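Local atomic coordinates of putative NAD(P)H-dependent FMN-containing oxidoreductase YwqN (Bacillus subtilis, PDB entry 1RLI), a protein that probably acts as an NADPH-dependent oxidoreductase that carries FMN as its cofactor. Residues L75-P80 against K116-I121. Sequence-based numbering, arbitrary orientation.
Sequences LIFATP and KQAYVI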
loop_
_atom_site.group_PDB
_atom_site.type_symbol
_atom_site.label_atom_id
_atom_site.label_comp_id
_atom_site.label_asym_id
_atom_site.label_seq_id
_atom_site.Cartn_x
_atom_site.Cartn_y
_atom_site.Cartn_z
ATOM N N LEU D 75 -9.495 -9.934 19.117
ATOM C CA LEU D 75 -9.758 -10.833 17.994
ATOM C C LEU D 75 -8.506 -11.019 17.150
ATOM O O LEU D 75 -7.912 -10.029 16.714
ATOM C CB LEU D 75 -10.860 -10.271 17.094
ATOM C CG LEU D 75 -12.210 -9.919 17.724
ATOM C CD1 LEU D 75 -13.171 -9.468 16.601
ATOM C CD2 LEU D 75 -12.767 -11.121 18.470
ATOM N N ILE D 76 -8.126 -12.275 16.908
ATOM C CA ILE D 76 -6.968 -12.587 16.073
ATOM C C ILE D 76 -7.451 -13.261 14.797
ATOM O O ILE D 76 -8.030 -14.341 14.832
ATOM C CB ILE D 76 -5.968 -13.524 16.800
ATOM C CG1 ILE D 76 -5.460 -12.811 18.052
ATOM C CG2 ILE D 76 -4.791 -13.862 15.874
ATOM C CD1 ILE D 76 -4.580 -13.650 18.962
ATOM N N PHE D 77 -7.232 -12.593 13.667
ATOM C CA PHE D 77 -7.662 -13.132 12.377
ATOM C C PHE D 77 -6.463 -13.830 11.801
ATOM O O PHE D 77 -5.453 -13.191 11.531
ATOM C CB PHE D 77 -8.107 -11.987 11.473
ATOM C CG PHE D 77 -9.366 -11.326 11.935
ATOM C CD1 PHE D 77 -10.602 -11.754 11.468
ATOM C CD2 PHE D 77 -9.321 -10.308 12.885
ATOM C CE1 PHE D 77 -11.777 -11.171 11.949
ATOM C CE2 PHE D 77 -10.488 -9.731 13.362
ATOM C CZ PHE D 77 -11.717 -10.170 12.889
ATOM N N ALA D 78 -6.568 -15.141 11.619
ATOM C CA ALA D 78 -5.454 -15.923 11.095
ATOM C C ALA D 78 -5.808 -16.455 9.724
ATOM O O ALA D 78 -6.838 -17.110 9.550
ATOM C CB ALA D 78 -5.136 -17.075 12.051
ATOM N N THR D 79 -4.942 -16.220 8.746
ATOM C CA THR D 79 -5.282 -16.673 7.397
ATOM C C THR D 79 -4.118 -16.967 6.482
ATOM O O THR D 79 -3.059 -16.378 6.613
ATOM C CB THR D 79 -6.108 -15.589 6.657
ATOM O OG1 THR D 79 -6.486 -16.057 5.350
ATOM C CG2 THR D 79 -5.241 -14.305 6.468
ATOM N N PRO D 80 -4.303 -17.911 5.553
ATOM C CA PRO D 80 -3.214 -18.188 4.623
ATOM C C PRO D 80 -3.366 -17.071 3.594
ATOM O O PRO D 80 -4.443 -16.459 3.489
ATOM C CB PRO D 80 -3.577 -19.562 4.049
ATOM C CG PRO D 80 -5.055 -19.626 4.172
ATOM C CD PRO D 80 -5.304 -18.990 5.530
ATOM N N LYS D 116 -13.240 -3.418 20.249
ATOM C CA LYS D 116 -12.360 -4.587 20.226
ATOM C C LYS D 116 -10.990 -4.283 19.636
ATOM O O LYS D 116 -10.818 -3.302 18.925
ATOM C CB LYS D 116 -13.012 -5.738 19.445
ATOM C CG LYS D 116 -14.349 -6.193 20.051
ATOM C CD LYS D 116 -14.946 -7.391 19.344
ATOM C CE LYS D 116 -16.364 -7.696 19.864
ATOM N NZ LYS D 116 -16.395 -8.018 21.333
ATOM N N GLN D 117 -10.012 -5.117 19.976
ATOM C CA GLN D 117 -8.645 -4.981 19.485
ATOM C C GLN D 117 -8.436 -6.103 18.482
ATOM O O GLN D 117 -8.777 -7.252 18.762
ATOM C CB GLN D 117 -7.647 -5.132 20.634
ATOM C CG GLN D 117 -7.798 -4.042 21.682
ATOM C CD GLN D 117 -6.835 -4.206 22.829
ATOM O OE1 GLN D 117 -6.774 -5.264 23.458
ATOM N NE2 GLN D 117 -6.076 -3.157 23.116
ATOM N N ALA D 118 -7.869 -5.769 17.329
ATOM C CA ALA D 118 -7.659 -6.764 16.282
ATOM C C ALA D 118 -6.193 -6.994 15.956
ATOM O O ALA D 118 -5.403 -6.058 15.981
ATOM C CB ALA D 118 -8.386 -6.320 15.002
ATOM N N TYR D 119 -5.869 -8.245 15.623
ATOM C CA TYR D 119 -4.520 -8.665 15.231
ATOM C C TYR D 119 -4.683 -9.548 14.017
ATOM O O TYR D 119 -5.742 -10.159 13.826
ATOM C CB TYR D 119 -3.845 -9.513 16.304
ATOM C CG TYR D 119 -3.506 -8.749 17.556
ATOM C CD1 TYR D 119 -2.218 -8.237 17.759
ATOM C CD2 TYR D 119 -4.471 -8.546 18.547
ATOM C CE1 TYR D 119 -1.900 -7.543 18.936
ATOM C CE2 TYR D 119 -4.160 -7.854 19.726
ATOM C CZ TYR D 119 -2.874 -7.363 19.911
ATOM O OH TYR D 119 -2.573 -6.710 21.096
ATOM N N VAL D 120 -3.629 -9.643 13.208
ATOM C CA VAL D 120 -3.668 -10.482 12.012
ATOM C C VAL D 120 -2.432 -11.383 11.925
ATOM O O VAL D 120 -1.321 -10.938 12.191
ATOM C CB VAL D 120 -3.704 -9.618 10.714
ATOM C CG1 VAL D 120 -3.550 -10.512 9.476
ATOM C CG2 VAL D 120 -5.034 -8.820 10.633
ATOM N N ILE D 121 -2.639 -12.644 11.558
ATOM C CA ILE D 121 -1.535 -13.587 11.338
ATOM C C ILE D 121 -1.798 -14.096 9.917
ATOM O O ILE D 121 -2.863 -14.657 9.657
ATOM C CB ILE D 121 -1.576 -14.794 12.308
ATOM C CG1 ILE D 121 -1.321 -14.313 13.741
ATOM C CG2 ILE D 121 -0.534 -15.821 11.894
ATOM C CD1 ILE D 121 -1.531 -15.382 14.778
#
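Residues 75-80 and 117-121 of two parallel strands at the centre of a flavodoxin-like sheet lie edge to edge in the buried core of the FMN reductase domain, and helices 88-95, 97-100 and 109-114 occur in the connection between them. Five backbone hydrogen bonds join them. Leu75 N donates to Gln117 O (2.8 Å, almost straight at 174°), and Leu75 O accepts from Tyr119 N. Phe77 N reaches Tyr119 O from above the carbonyl plane, whereas Phe77 O takes Ile121 N within its own plane (2.9 Å). Thr79 N donates to Ile121 O, and the pairing continues from Thr79 to Val123. Ile76 and Ala78 turn their backbone polar groups the other way, to Ala7 and Ile9 of strand 6-10 and to Gly11 just beyond it. Four of the carbonyls on this seam also receive a CA-H, the shortest being Ala78 CA to Ile121 O at 3.2 Å.

On one face, Ile76 CG2 meets Ile121 CD1 (3.8 Å) as the two side chains cross obliquely, with helix 18-27 packed over them. The other face carries Leu75, Phe77, Ala118 and Val120; helix 133-146 covers it through Phe143, which meets the Phe77 ring. Lys116 lays its CD against Leu75 CD1, then bends at chi4 (-61°) so that NZ bonds to the carbonyls of Leu70 and Cys72. Tyr119 OH is held by Lys179 N. With OG1 anti to the backbone N (chi1 -178°), the Thr79 hydroxyl accepts from Ser87 N and donates to a lone pair of Pro80 O, OG1 to O 2.8 Å. A valine here removes the hydroxyl and would probably cost both bonds, loosening the strand's C-terminal end. The Phe77 ring brings its edge to Tyr119 O, in plane, with CD2 3.7 Å from that oxygen.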